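Local coordinates for hydrogenase maturation factor (Thermoanaerobacter tengcongensis, PDB 3VTI), which probably takes a carbamoyl group from HypF and dehydrates it with ATP to the nitrile used in maturing [NiFe]-hydrogenases, at residues 40-45 / 117-122; 154-159 / 174-179; 181-186 / 270-275. All coordinates share one frame; numbering follows the deposited sequence.

Interaction 1. Residues 40-45 / 117-122; sequences KPLFFP and VDRIFI
L42 and I120 make the closely packed side of this contact. Both are buried. The branch carbon CD2 of L42 rests on CG2 of I120 at 3.6 Å, and CD1 of L42 lies almost as near the same methyl. With CG1 of I120 anti to the backbone N (chi1 -177°), CG2 takes the position between the N and the carbonyl carbon, and there it meets both leucine methyls. F81 touches L42 and I120 alike. I49 of helix 49-60 adds to the cover of L42, and L86 of helix 83-100 to that of I120.

The other side is polar and more open. K40 bends at chi2 and chi4 and brings its amine to the backbone of 118-120. NZ donates to the carbonyl O of D118 at 2.8 Å, with a C=O...N angle of 145°. I120 N reaches the same oxygen from the opposite face of its plane. A water accepts from K40 NZ at 2.7 Å and donates to I120 O, so it bridges the two segments. The carboxylate of D118 is a looser partner, with OD2 3.9 Å from K40 NZ, a long salt bridge. R119 is exposed. Its NH1 lies 3.3 Å from CE of K40, which comes to the edge of the guanidinium. R119 NH1 and D118 OD2 interact through charge alone, because the oxygen stands well out of the guanidinium plane. The shared carboxylate probably eases the repulsion between the two cations.

V117 and D118 also touch the second subunit, another copy of this protein. D118 is the centre of an inverse gamma turn. The turn leads into strand 120-130 of the mixed sheet of the PurM-like N-terminal domain, at the subunit interface.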
ATOM      1  N   LYS C  40       6.582   0.770   8.415  1.00 50.30           N
ATOM      2  CA  LYS C  40       7.967   0.472   8.042  1.00 52.29           C
ATOM      3  C   LYS C  40       8.863   0.771   9.251  1.00 52.88           C
ATOM      4  O   LYS C  40       8.750   1.847   9.854  1.00 53.16           O
ATOM      5  CB  LYS C  40       8.424   1.285   6.821  1.00 53.95           C
ATOM      6  CG  LYS C  40       7.820   0.860   5.472  1.00 54.44           C
ATOM      7  CD  LYS C  40       7.882  -0.652   5.255  1.00 53.78           C
ATOM      8  CE  LYS C  40       7.426  -1.050   3.869  1.00 54.17           C
ATOM      9  NZ  LYS C  40       6.062  -0.587   3.539  1.00 53.23           N
ATOM     10  N   PRO C  41       9.750  -0.173   9.617  1.00 53.31           N
ATOM     11  CA  PRO C  41      10.040  -1.429   8.927  1.00 53.62           C
ATOM     12  C   PRO C  41       9.006  -2.524   9.216  1.00 51.40           C
ATOM     13  O   PRO C  41       8.282  -2.449  10.205  1.00 49.89           O
ATOM     14  CB  PRO C  41      11.406  -1.819   9.493  1.00 55.28           C
ATOM     15  CG  PRO C  41      11.406  -1.264  10.883  1.00 55.07           C
ATOM     16  CD  PRO C  41      10.456  -0.082  10.910  1.00 53.55           C
ATOM     17  N   LEU C  42       8.950  -3.532   8.356  1.00 51.27           N
ATOM     18  CA  LEU C  42       7.961  -4.601   8.472  1.00 49.55           C
ATOM     19  C   LEU C  42       8.243  -5.505   9.664  1.00 49.19           C
ATOM     20  O   LEU C  42       7.328  -6.123  10.208  1.00 47.70           O
ATOM     21  CB  LEU C  42       7.938  -5.437   7.193  1.00 50.45           C
ATOM     22  CG  LEU C  42       7.761  -4.690   5.871  1.00 50.72           C
ATOM     23  CD1 LEU C  42       8.205  -5.559   4.711  1.00 51.85           C
ATOM     24  CD2 LEU C  42       6.327  -4.197   5.687  1.00 48.12           C
ATOM     25  N   PHE C  43       9.519  -5.583  10.032  1.00 50.42           N
ATOM     26  CA  PHE C  43       9.987  -6.358  11.174  1.00 50.54           C
ATOM     27  C   PHE C  43      10.719  -5.424  12.130  1.00 50.88           C
ATOM     28  O   PHE C  43      11.712  -4.785  11.764  1.00 52.23           O
ATOM     29  CB  PHE C  43      10.918  -7.490  10.718  1.00 52.38           C
ATOM     30  CG  PHE C  43      10.325  -8.366   9.654  1.00 52.53           C
ATOM     31  CD1 PHE C  43      10.542  -8.088   8.306  1.00 53.47           C
ATOM     32  CD2 PHE C  43       9.537  -9.461   9.995  1.00 51.42           C
ATOM     33  CE1 PHE C  43       9.983  -8.887   7.317  1.00 53.62           C
ATOM     34  CE2 PHE C  43       8.974 -10.266   9.012  1.00 51.23           C
ATOM     35  CZ  PHE C  43       9.199  -9.979   7.671  1.00 52.43           C
ATOM     36  N   PHE C  44      10.212  -5.345  13.353  1.00 49.62           N
ATOM     37  CA  PHE C  44      10.722  -4.413  14.342  1.00 50.00           C
ATOM     38  C   PHE C  44      10.789  -5.110  15.695  1.00 50.19           C
ATOM     39  O   PHE C  44      10.100  -6.106  15.910  1.00 49.49           O
ATOM     40  CB  PHE C  44       9.798  -3.188  14.411  1.00 48.66           C
ATOM     41  CG  PHE C  44       8.340  -3.537  14.543  1.00 46.24           C
ATOM     42  CD1 PHE C  44       7.552  -3.704  13.415  1.00 45.66           C
ATOM     43  CD2 PHE C  44       7.761  -3.709  15.796  1.00 45.04           C
ATOM     44  CE1 PHE C  44       6.206  -4.043  13.525  1.00 44.17           C
ATOM     45  CE2 PHE C  44       6.413  -4.038  15.917  1.00 44.25           C
ATOM     46  CZ  PHE C  44       5.638  -4.207  14.778  1.00 43.74           C
ATOM     47  N   PRO C  45      11.611  -4.591  16.619  1.00 51.41           N
ATOM     48  CA  PRO C  45      11.658  -5.221  17.935  1.00 51.71           C
ATOM     49  C   PRO C  45      10.257  -5.421  18.529  1.00 50.18           C
ATOM     50  O   PRO C  45       9.459  -4.478  18.588  1.00 48.90           O
ATOM     51  CB  PRO C  45      12.466  -4.221  18.759  1.00 52.50           C
ATOM     52  CG  PRO C  45      13.404  -3.619  17.763  1.00 53.80           C
ATOM     53  CD  PRO C  45      12.565  -3.470  16.518  1.00 52.87           C
ATOM     54  N   VAL C 117       4.162  -0.310  -4.828  1.00 59.70           N
ATOM     55  CA  VAL C 117       3.972  -0.335  -3.392  1.00 57.33           C
ATOM     56  C   VAL C 117       5.279  -0.702  -2.714  1.00 57.77           C
ATOM     57  O   VAL C 117       5.977  -1.589  -3.183  1.00 59.10           O
ATOM     58  CB  VAL C 117       2.828  -1.297  -3.003  1.00 55.55           C
ATOM     59  CG1 VAL C 117       3.246  -2.752  -3.093  1.00 55.19           C
ATOM     60  CG2 VAL C 117       2.313  -0.964  -1.654  1.00 53.19           C
ATOM     61  N   ASP C 118       5.626  -0.006  -1.636  1.00 56.93           N
ATOM     62  CA  ASP C 118       6.829  -0.327  -0.866  1.00 57.33           C
ATOM     63  C   ASP C 118       6.643  -1.674  -0.152  1.00 55.75           C
ATOM     64  O   ASP C 118       6.145  -1.738   0.973  1.00 53.92           O
ATOM     65  CB  ASP C 118       7.172   0.795   0.129  1.00 57.14           C
ATOM     66  CG  ASP C 118       8.597   0.678   0.709  1.00 59.11           C
ATOM     67  OD1 ASP C 118       9.415  -0.107   0.188  1.00 60.50           O
ATOM     68  OD2 ASP C 118       8.900   1.395   1.696  1.00 59.49           O
ATOM     69  N   ARG C 119       7.026  -2.742  -0.849  1.00 56.71           N
ATOM     70  CA  ARG C 119       7.115  -4.095  -0.299  1.00 56.11           C
ATOM     71  C   ARG C 119       5.773  -4.786  -0.065  1.00 54.47           C
ATOM     72  O   ARG C 119       5.432  -5.707  -0.807  1.00 54.76           O
ATOM     73  CB  ARG C 119       7.972  -4.133   0.970  1.00 55.96           C
ATOM     74  CG  ARG C 119       9.427  -3.694   0.814  1.00 58.31           C
ATOM     75  CD  ARG C 119       9.983  -3.557   2.209  1.00 60.19           C
ATOM     76  NE  ARG C 119      11.315  -2.983   2.276  1.00 63.52           N
ATOM     77  CZ  ARG C 119      11.632  -1.845   2.895  1.00 64.27           C
ATOM     78  NH1 ARG C 119      10.711  -1.118   3.503  1.00 61.23           N
ATOM     79  NH2 ARG C 119      12.898  -1.430   2.889  1.00 67.83           N
ATOM     80  N   ILE C 120       5.021  -4.356   0.955  1.00 52.60           N
ATOM     81  CA  ILE C 120       3.757  -5.012   1.323  0.60 51.30           C
ATOM     82  C   ILE C 120       2.873  -4.180   2.263  1.00 49.64           C
ATOM     83  O   ILE C 120       3.344  -3.671   3.285  1.00 49.10           O
ATOM     84  CB  ILE C 120       4.011  -6.426   1.947  1.00 51.26           C
ATOM     85  CG1 ILE C 120       2.695  -7.145   2.272  1.00 49.88           C
ATOM     86  CG2 ILE C 120       4.916  -6.333   3.181  1.00 51.37           C
ATOM     87  CD1 ILE C 120       2.852  -8.641   2.503  1.00 49.77           C
ATOM     88  N   PHE C 121       1.600  -4.033   1.899  1.00 49.10           N
ATOM     89  CA  PHE C 121       0.573  -3.528   2.821  1.00 47.59           C
ATOM     90  C   PHE C 121      -0.438  -4.621   3.118  1.00 46.69           C
ATOM     91  O   PHE C 121      -0.667  -5.510   2.294  1.00 47.77           O
ATOM     92  CB  PHE C 121      -0.167  -2.305   2.261  1.00 47.86           C
ATOM     93  CG  PHE C 121       0.719  -1.124   1.982  1.00 49.72           C
ATOM     94  CD1 PHE C 121       1.750  -0.782   2.851  1.00 50.25           C
ATOM     95  CD2 PHE C 121       0.507  -0.338   0.865  1.00 51.22           C
ATOM     96  CE1 PHE C 121       2.561   0.300   2.598  1.00 51.73           C
ATOM     97  CE2 PHE C 121       1.314   0.751   0.605  1.00 52.55           C
ATOM     98  CZ  PHE C 121       2.345   1.071   1.466  1.00 53.11           C
ATOM     99  N   ILE C 122      -1.039  -4.550   4.300  1.00 45.10           N
ATOM    100  CA  ILE C 122      -2.069  -5.491   4.694  1.00 44.13           C
ATOM    101  C   ILE C 122      -3.287  -4.762   5.263  1.00 43.29           C
ATOM    102  O   ILE C 122      -3.156  -3.859   6.100  1.00 42.97           O
ATOM    103  CB  ILE C 122      -1.531  -6.524   5.717  1.00 43.68           C
ATOM    104  CG1 ILE C 122      -0.320  -7.268   5.135  1.00 45.25           C
ATOM    105  CG2 ILE C 122      -2.615  -7.523   6.103  1.00 42.45           C
ATOM    106  CD1 ILE C 122       0.598  -7.885   6.180  1.00 45.48           C
TER
HETATM  107  O   HOH W   1       4.271  -1.574   5.228  1.00 30.22           O

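Interaction 2. Residues 154-159 / 174-179; sequences GDHGMA and FSDVAP
F174 meets A159 through its backbone. CB of A159 lies 3.6 Å from the backbone atom C of F174, while the side chain of F174 sets off away from the helix and is exposed.

S175 comes next. Its backbone N packs on CB of A159 at 3.5 Å. Its hydroxyl turns to H156, where OG lies near the ring plane, at the edge, 2.7 Å from ND1. The two form a hydrogen bond in which either could be the donor; the exact place of OG is doubtful. CG of H156 is anti to the backbone N (chi1 -179°), and from this position the ring presents its ND1 edge to S175 OG.

D176 brings its side chain up to the first turn. CB of D176 lies 3.8 Å from CB of D155, and OD1 packs on CB of H156 at 3.4 Å. The polar ends are held by other residues: D176 OD1 accepts from the backbone N of E250, D176 OD2 forms a salt bridge with K252, and D155 OD1 bonds to T152. The two carboxylates come within 4.8 Å of each other, D155 OD1 to D176 OD2, and K252 probably offsets part of that repulsion.

V177 makes the last contact, its CG2 4.0 Å from ND1 of H156.

The segment thus runs from the start of helix 155-164, where G154 is the N-cap residue, toward helix 181-187. Helix 49-60 lies alongside, with L52 against H156 and C55 against V177 and P179. Strand 43-44 borders the same place: the ring of F44 meets that of H156 at about 90° and also touches S175 and V177. Farther on, P179 reaches helix 83-100.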
ATOM      1  N   GLY C 154       3.381   4.487  25.153  1.00 43.30           N
ATOM      2  CA  GLY C 154       4.340   4.937  24.144  1.00 44.76           C
ATOM      3  C   GLY C 154       5.326   3.908  23.620  1.00 45.52           C
ATOM      4  O   GLY C 154       6.258   4.250  22.896  1.00 46.47           O
ATOM      5  N   ASP C 155       5.112   2.646  23.973  1.00 45.68           N
ATOM      6  CA  ASP C 155       5.997   1.565  23.571  1.00 46.72           C
ATOM      7  C   ASP C 155       6.163   1.429  22.064  1.00 46.42           C
ATOM      8  O   ASP C 155       7.273   1.578  21.537  1.00 47.32           O
ATOM      9  CB  ASP C 155       5.501   0.249  24.150  1.00 46.68           C
ATOM     10  CG  ASP C 155       5.861   0.093  25.595  1.00 48.82           C
ATOM     11  OD1 ASP C 155       5.150   0.640  26.465  1.00 49.13           O
ATOM     12  OD2 ASP C 155       6.873  -0.579  25.854  1.00 52.99           O
ATOM     13  N   HIS C 156       5.061   1.141  21.381  1.00 45.25           N
ATOM     14  CA  HIS C 156       5.095   0.880  19.955  1.00 45.37           C
ATOM     15  C   HIS C 156       5.662   2.071  19.175  1.00 46.43           C
ATOM     16  O   HIS C 156       6.623   1.919  18.416  1.00 47.65           O
ATOM     17  CB  HIS C 156       3.705   0.522  19.448  1.00 43.91           C
ATOM     18  CG  HIS C 156       3.669   0.212  17.988  1.00 44.65           C
ATOM     19  ND1 HIS C 156       3.949  -1.041  17.488  1.00 44.99           N
ATOM     20  CD2 HIS C 156       3.401   0.994  16.915  1.00 44.94           C
ATOM     21  CE1 HIS C 156       3.846  -1.020  16.171  1.00 45.78           C
ATOM     22  NE2 HIS C 156       3.518   0.204  15.799  1.00 45.45           N
ATOM     23  N   GLY C 157       5.074   3.250  19.381  1.00 46.30           N
ATOM     24  CA  GLY C 157       5.535   4.479  18.750  1.00 47.02           C
ATOM     25  C   GLY C 157       7.034   4.691  18.837  1.00 48.73           C
ATOM     26  O   GLY C 157       7.689   4.984  17.830  1.00 49.59           O
ATOM     27  N   MET C 158       7.592   4.545  20.033  1.00 49.18           N
ATOM     28  CA  MET C 158       9.022   4.750  20.187  1.00 51.29           C
ATOM     29  C   MET C 158       9.836   3.603  19.587  1.00 51.74           C
ATOM     30  O   MET C 158      10.925   3.824  19.073  1.00 53.42           O
ATOM     31  CB  MET C 158       9.398   5.011  21.646  1.00 51.98           C
ATOM     32  CG  MET C 158      10.843   5.473  21.845  1.00 55.17           C
ATOM     33  SD  MET C 158      11.378   6.845  20.776  1.00 58.15           S
ATOM     34  CE  MET C 158      10.579   8.235  21.573  1.00 58.26           C
ATOM     35  N   ALA C 159       9.300   2.390  19.633  1.00 50.73           N
ATOM     36  CA  ALA C 159      10.004   1.225  19.099  1.00 51.59           C
ATOM     37  C   ALA C 159      10.213   1.302  17.587  1.00 52.02           C
ATOM     38  O   ALA C 159      11.338   1.135  17.113  1.00 53.77           O
ATOM     39  CB  ALA C 159       9.292  -0.084  19.493  1.00 50.55           C
ATOM     40  N   PHE C 174      11.092  -2.219  22.795  1.00 53.90           N
ATOM     41  CA  PHE C 174      10.275  -3.205  22.102  1.00 52.26           C
ATOM     42  C   PHE C 174       8.844  -2.729  21.961  1.00 49.98           C
ATOM     43  O   PHE C 174       8.314  -2.045  22.835  1.00 49.27           O
ATOM     44  CB  PHE C 174      10.297  -4.532  22.857  1.00 52.82           C
ATOM     45  CG  PHE C 174      11.631  -5.211  22.834  1.00 55.51           C
ATOM     46  CD1 PHE C 174      12.623  -4.863  23.752  1.00 56.81           C
ATOM     47  CD2 PHE C 174      11.907  -6.195  21.882  1.00 56.35           C
ATOM     48  CE1 PHE C 174      13.866  -5.491  23.721  1.00 59.34           C
ATOM     49  CE2 PHE C 174      13.151  -6.830  21.842  1.00 57.86           C
ATOM     50  CZ  PHE C 174      14.129  -6.480  22.763  1.00 59.68           C
ATOM     51  N   SER C 175       8.228  -3.101  20.843  1.00 48.68           N
ATOM     52  CA  SER C 175       6.818  -2.844  20.610  1.00 46.63           C
ATOM     53  C   SER C 175       5.958  -3.679  21.550  1.00 46.04           C
ATOM     54  O   SER C 175       6.387  -4.724  22.029  1.00 46.89           O
ATOM     55  CB  SER C 175       6.463  -3.153  19.167  1.00 46.04           C
ATOM     56  OG  SER C 175       5.088  -2.950  18.942  1.00 44.57           O
ATOM     57  N   ASP C 176       4.746  -3.208  21.811  1.00 45.01           N
ATOM     58  CA  ASP C 176       3.868  -3.838  22.788  1.00 44.89           C
ATOM     59  C   ASP C 176       2.735  -4.622  22.130  1.00 44.30           C
ATOM     60  O   ASP C 176       1.801  -5.026  22.818  1.00 44.21           O
ATOM     61  CB  ASP C 176       3.292  -2.784  23.743  1.00 44.45           C
ATOM     62  CG  ASP C 176       2.381  -1.772  23.042  1.00 43.73           C
ATOM     63  OD1 ASP C 176       2.431  -1.650  21.804  1.00 42.08           O
ATOM     64  OD2 ASP C 176       1.603  -1.084  23.745  1.00 45.17           O
ATOM     65  N   VAL C 177       2.824  -4.822  20.807  1.00 44.01           N
ATOM     66  CA  VAL C 177       1.784  -5.500  20.019  0.50 43.05           C
ATOM     67  C   VAL C 177       1.246  -6.719  20.733  1.00 43.03           C
ATOM     68  O   VAL C 177       1.998  -7.650  21.070  1.00 44.15           O
ATOM     69  CB  VAL C 177       2.292  -5.958  18.632  1.00 43.48           C
ATOM     70  CG1 VAL C 177       1.117  -6.250  17.703  1.00 42.26           C
ATOM     71  CG2 VAL C 177       3.171  -4.910  18.024  1.00 44.52           C
ATOM     72  N   ALA C 178      -0.066  -6.704  20.950  1.00 42.14           N
ATOM     73  CA  ALA C 178      -0.772  -7.758  21.668  1.00 42.33           C
ATOM     74  C   ALA C 178      -2.269  -7.723  21.358  1.00 41.71           C
ATOM     75  O   ALA C 178      -2.817  -6.652  21.081  1.00 40.82           O
ATOM     76  CB  ALA C 178      -0.538  -7.620  23.167  1.00 42.75           C
ATOM     77  N   PRO C 179      -2.931  -8.901  21.373  1.00 42.33           N
ATOM     78  CA  PRO C 179      -4.391  -8.944  21.307  1.00 42.10           C
ATOM     79  C   PRO C 179      -4.960  -8.795  22.709  1.00 42.53           C
ATOM     80  O   PRO C 179      -4.535  -9.495  23.636  1.00 43.33           O
ATOM     81  CB  PRO C 179      -4.673 -10.343  20.755  1.00 43.11           C
ATOM     82  CG  PRO C 179      -3.536 -11.178  21.258  1.00 43.57           C
ATOM     83  CD  PRO C 179      -2.340 -10.255  21.375  1.00 43.54           C
TER

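Interaction 3. Residues 181-186 / 270-275; sequences NGLIEK and KSHEYG
L183 and H272 make the main apolar contact. CB of L183 stands over the imidazole face, 3.8 Å from the ring centroid and 10° off its normal, a CH-pi contact. CA of L183 lies over the same ring, toward its rim. K186 comes to the ring edge instead, with CD 3.7 Å from CD2 of H272. Farther along, CD1 of L183 packs on the turn itself, 3.9 Å from CA of G275. The same CD1 also comes up to the carbonyl O of Y274.

The hydrogen bonds lie at the outer end of K186 and inside the turn. K186 bends at chi3, and its NZ donates to OG of S271 at 3.1 Å. That hydroxyl also bonds to the carbonyl O of I268. Within 270-275, Y274 N donates to ND1 of H272 at 3.1 Å, with an angle of 167° at the hydrogen. The donor is tilted somewhat from the ring plane. This bond limits the rotation of the imidazole and helps to keep its face on L183. The phenol of Y274 bonds to E99. NE2 of H272 is close to L183 N, but the angle is too poor for a hydrogen bond.

An alanine in place of H272 would probably leave Y274 N without this acceptor and leave a gap beneath L183 CB and beside K186 CD.

H272 to G275 form a type I beta turn, closed by G275 N to H272 O at 2.7 Å. The contact sets this turn, which follows helix 262-270, against the first turns of helix 181-187. It is plain packing within the PurM-like C-terminal domain, with the N-H of the turn's third residue bonding to the side chain of the first.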
ATOM      1  N   ASN C 181      -8.354  -8.785  23.485  1.00 43.26           N
ATOM      2  CA  ASN C 181      -9.714  -9.280  23.625  1.00 44.01           C
ATOM      3  C   ASN C 181      -9.916 -10.121  24.889  1.00 45.15           C
ATOM      4  O   ASN C 181     -11.015 -10.137  25.438  1.00 46.42           O
ATOM      5  CB  ASN C 181     -10.140 -10.050  22.382  1.00 43.96           C
ATOM      6  CG  ASN C 181      -9.286 -11.265  22.128  1.00 44.55           C
ATOM      7  OD1 ASN C 181      -8.059 -11.211  22.223  1.00 44.06           O
ATOM      8  ND2 ASN C 181      -9.932 -12.376  21.798  1.00 45.43           N
ATOM      9  N   GLY C 182      -8.855 -10.798  25.342  1.00 45.15           N
ATOM     10  CA  GLY C 182      -8.867 -11.559  26.590  1.00 46.40           C
ATOM     11  C   GLY C 182      -9.011 -10.659  27.807  1.00 46.95           C
ATOM     12  O   GLY C 182      -9.820 -10.933  28.706  1.00 48.55           O
ATOM     13  N   LEU C 183      -8.236  -9.573  27.831  1.00 45.62           N
ATOM     14  CA  LEU C 183      -8.315  -8.578  28.888  1.00 45.63           C
ATOM     15  C   LEU C 183      -9.682  -7.875  28.901  1.00 45.64           C
ATOM     16  O   LEU C 183     -10.284  -7.675  29.964  1.00 46.61           O
ATOM     17  CB  LEU C 183      -7.174  -7.569  28.737  1.00 44.86           C
ATOM     18  CG  LEU C 183      -7.071  -6.366  29.677  1.00 44.54           C
ATOM     19  CD1 LEU C 183      -5.634  -6.076  30.018  1.00 45.03           C
ATOM     20  CD2 LEU C 183      -7.692  -5.157  29.040  1.00 43.38           C
ATOM     21  N   ILE C 184     -10.157  -7.507  27.717  1.00 44.48           N
ATOM     22  CA  ILE C 184     -11.465  -6.876  27.559  1.00 44.56           C
ATOM     23  C   ILE C 184     -12.601  -7.812  28.018  1.00 46.62           C
ATOM     24  O   ILE C 184     -13.534  -7.384  28.708  1.00 47.20           O
ATOM     25  CB  ILE C 184     -11.640  -6.352  26.110  1.00 43.14           C
ATOM     26  CG1 ILE C 184     -10.674  -5.180  25.874  1.00 41.93           C
ATOM     27  CG2 ILE C 184     -13.063  -5.908  25.844  1.00 42.74           C
ATOM     28  CD1 ILE C 184     -10.481  -4.774  24.409  1.00 41.01           C
ATOM     29  N   GLU C 185     -12.495  -9.093  27.675  1.00 47.67           N
ATOM     30  CA  GLU C 185     -13.459 -10.087  28.139  1.00 50.35           C
ATOM     31  C   GLU C 185     -13.599 -10.088  29.679  1.00 51.99           C
ATOM     32  O   GLU C 185     -14.709 -10.209  30.211  1.00 53.32           O
ATOM     33  CB  GLU C 185     -13.085 -11.485  27.623  1.00 50.96           C
ATOM     34  CG  GLU C 185     -14.093 -12.590  28.000  1.00 54.61           C
ATOM     35  CD  GLU C 185     -13.687 -13.969  27.486  1.00 58.24           C
ATOM     36  OE1 GLU C 185     -13.996 -14.297  26.313  1.00 59.08           O
ATOM     37  OE2 GLU C 185     -13.055 -14.722  28.256  1.00 59.68           O
ATOM     38  N   LYS C 186     -12.479  -9.953  30.386  1.00 52.01           N
ATOM     39  CA  LYS C 186     -12.507  -9.930  31.857  1.00 54.01           C
ATOM     40  C   LYS C 186     -13.049  -8.604  32.385  1.00 53.42           C
ATOM     41  O   LYS C 186     -13.619  -8.556  33.470  1.00 55.49           O
ATOM     42  CB  LYS C 186     -11.126 -10.227  32.468  1.00 54.33           C
ATOM     43  CG  LYS C 186     -10.595 -11.625  32.179  1.00 56.99           C
ATOM     44  CD  LYS C 186      -9.183 -11.813  32.731  1.00 60.77           C
ATOM     45  CE  LYS C 186      -9.201 -12.240  34.200  1.00 63.95           C
ATOM     46  NZ  LYS C 186      -7.905 -11.940  34.882  1.00 65.30           N
ATOM     47  N   LYS C 270      -4.901  -5.869  36.430  1.00 52.25           N
ATOM     48  CA  LYS C 270      -3.639  -6.271  37.076  1.00 53.77           C
ATOM     49  C   LYS C 270      -3.447  -7.784  37.232  1.00 54.90           C
ATOM     50  O   LYS C 270      -2.331  -8.253  37.453  1.00 55.57           O
ATOM     51  CB  LYS C 270      -3.453  -5.567  38.427  1.00 55.27           C
ATOM     52  CG  LYS C 270      -2.864  -4.166  38.299  1.00 55.48           C
ATOM     53  CD  LYS C 270      -2.174  -3.710  39.580  1.00 57.86           C
ATOM     54  CE  LYS C 270      -1.458  -2.367  39.378  1.00 58.10           C
ATOM     55  NZ  LYS C 270      -0.405  -2.381  38.296  1.00 55.53           N
ATOM     56  N   SER C 271      -4.537  -8.537  37.117  1.00 55.35           N
ATOM     57  CA  SER C 271      -4.483  -9.984  37.256  1.00 56.79           C
ATOM     58  C   SER C 271      -4.471 -10.652  35.877  1.00 55.31           C
ATOM     59  O   SER C 271      -4.647 -11.869  35.766  1.00 56.27           O
ATOM     60  CB  SER C 271      -5.667 -10.475  38.087  1.00 58.45           C
ATOM     61  OG  SER C 271      -6.867 -10.354  37.339  1.00 58.82           O
ATOM     62  N   HIS C 272      -4.263  -9.848  34.835  1.00 53.11           N
ATOM     63  CA  HIS C 272      -4.178 -10.336  33.462  1.00 51.69           C
ATOM     64  C   HIS C 272      -2.801 -10.032  32.879  1.00 51.19           C
ATOM     65  O   HIS C 272      -2.253  -8.950  33.093  1.00 50.88           O
ATOM     66  CB  HIS C 272      -5.274  -9.711  32.604  1.00 50.11           C
ATOM     67  CG  HIS C 272      -5.366 -10.279  31.222  1.00 48.88           C
ATOM     68  ND1 HIS C 272      -4.504  -9.921  30.211  1.00 46.33           N
ATOM     69  CD2 HIS C 272      -6.226 -11.174  30.682  1.00 48.71           C
ATOM     70  CE1 HIS C 272      -4.823 -10.575  29.109  1.00 45.02           C
ATOM     71  NE2 HIS C 272      -5.866 -11.341  29.369  1.00 46.52           N
ATOM     72  N   GLU C 273      -2.253 -10.991  32.136  1.00 51.57           N
ATOM     73  CA  GLU C 273      -0.890 -10.898  31.588  1.00 51.96           C
ATOM     74  C   GLU C 273      -0.564  -9.587  30.853  1.00 50.04           C
ATOM     75  O   GLU C 273       0.569  -9.116  30.926  1.00 50.53           O
ATOM     76  CB  GLU C 273      -0.575 -12.104  30.693  1.00 52.54           C
ATOM     77  CG  GLU C 273      -1.409 -12.169  29.409  1.00 53.80           C
ATOM     78  CD  GLU C 273      -1.141 -13.416  28.585  1.00 58.21           C
ATOM     79  OE1 GLU C 273       0.032 -13.872  28.535  1.00 60.60           O
ATOM     80  OE2 GLU C 273      -2.109 -13.932  27.981  1.00 58.38           O
ATOM     81  N   TYR C 274      -1.540  -9.001  30.160  1.00 48.28           N
ATOM     82  CA  TYR C 274      -1.311  -7.729  29.453  1.00 46.73           C
ATOM     83  C   TYR C 274      -1.747  -6.508  30.253  1.00 46.33           C
ATOM     84  O   TYR C 274      -1.813  -5.411  29.714  1.00 44.89           O
ATOM     85  CB  TYR C 274      -1.997  -7.722  28.078  1.00 45.46           C
ATOM     86  CG  TYR C 274      -1.483  -8.782  27.136  1.00 45.92           C
ATOM     87  CD1 TYR C 274      -0.114  -8.914  26.884  1.00 46.44           C
ATOM     88  CD2 TYR C 274      -2.362  -9.665  26.499  1.00 45.79           C
ATOM     89  CE1 TYR C 274       0.366  -9.902  26.025  1.00 47.70           C
ATOM     90  CE2 TYR C 274      -1.894 -10.650  25.632  1.00 45.99           C
ATOM     91  CZ  TYR C 274      -0.530 -10.763  25.405  1.00 47.87           C
ATOM     92  OH  TYR C 274      -0.048 -11.724  24.554  1.00 49.50           O
ATOM     93  N   GLY C 275      -2.041  -6.706  31.540  1.00 47.51           N
ATOM     94  CA  GLY C 275      -2.552  -5.629  32.390  1.00 47.15           C
ATOM     95  C   GLY C 275      -1.790  -5.378  33.682  1.00 48.21           C
ATOM     96  O   GLY C 275      -2.299  -4.705  34.570  1.00 48.89           O
TER

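Interaction 1 lies in the N-terminal and interaction 2 in the C-terminal PurM-like domain, and they touch where the two meet. P45 O of segment 40-45 lies 2.9 Å from S175 N, a probable hydrogen bond. Segment 174-179 leads on to interaction 3, where P179 O comes 3.5 Å from CE2 of Y274. Interactions 1 and 3 do not touch; their nearest atoms are about 13 Å apart. None of the three lines the magnesium site of D22, D60 and D199. The side chain of D176 is about 9 Å from that of D199; that of H156 is about 12 Å from the bound magnesium and that of L183 about 13 Å. Interaction 1 lies away from the site.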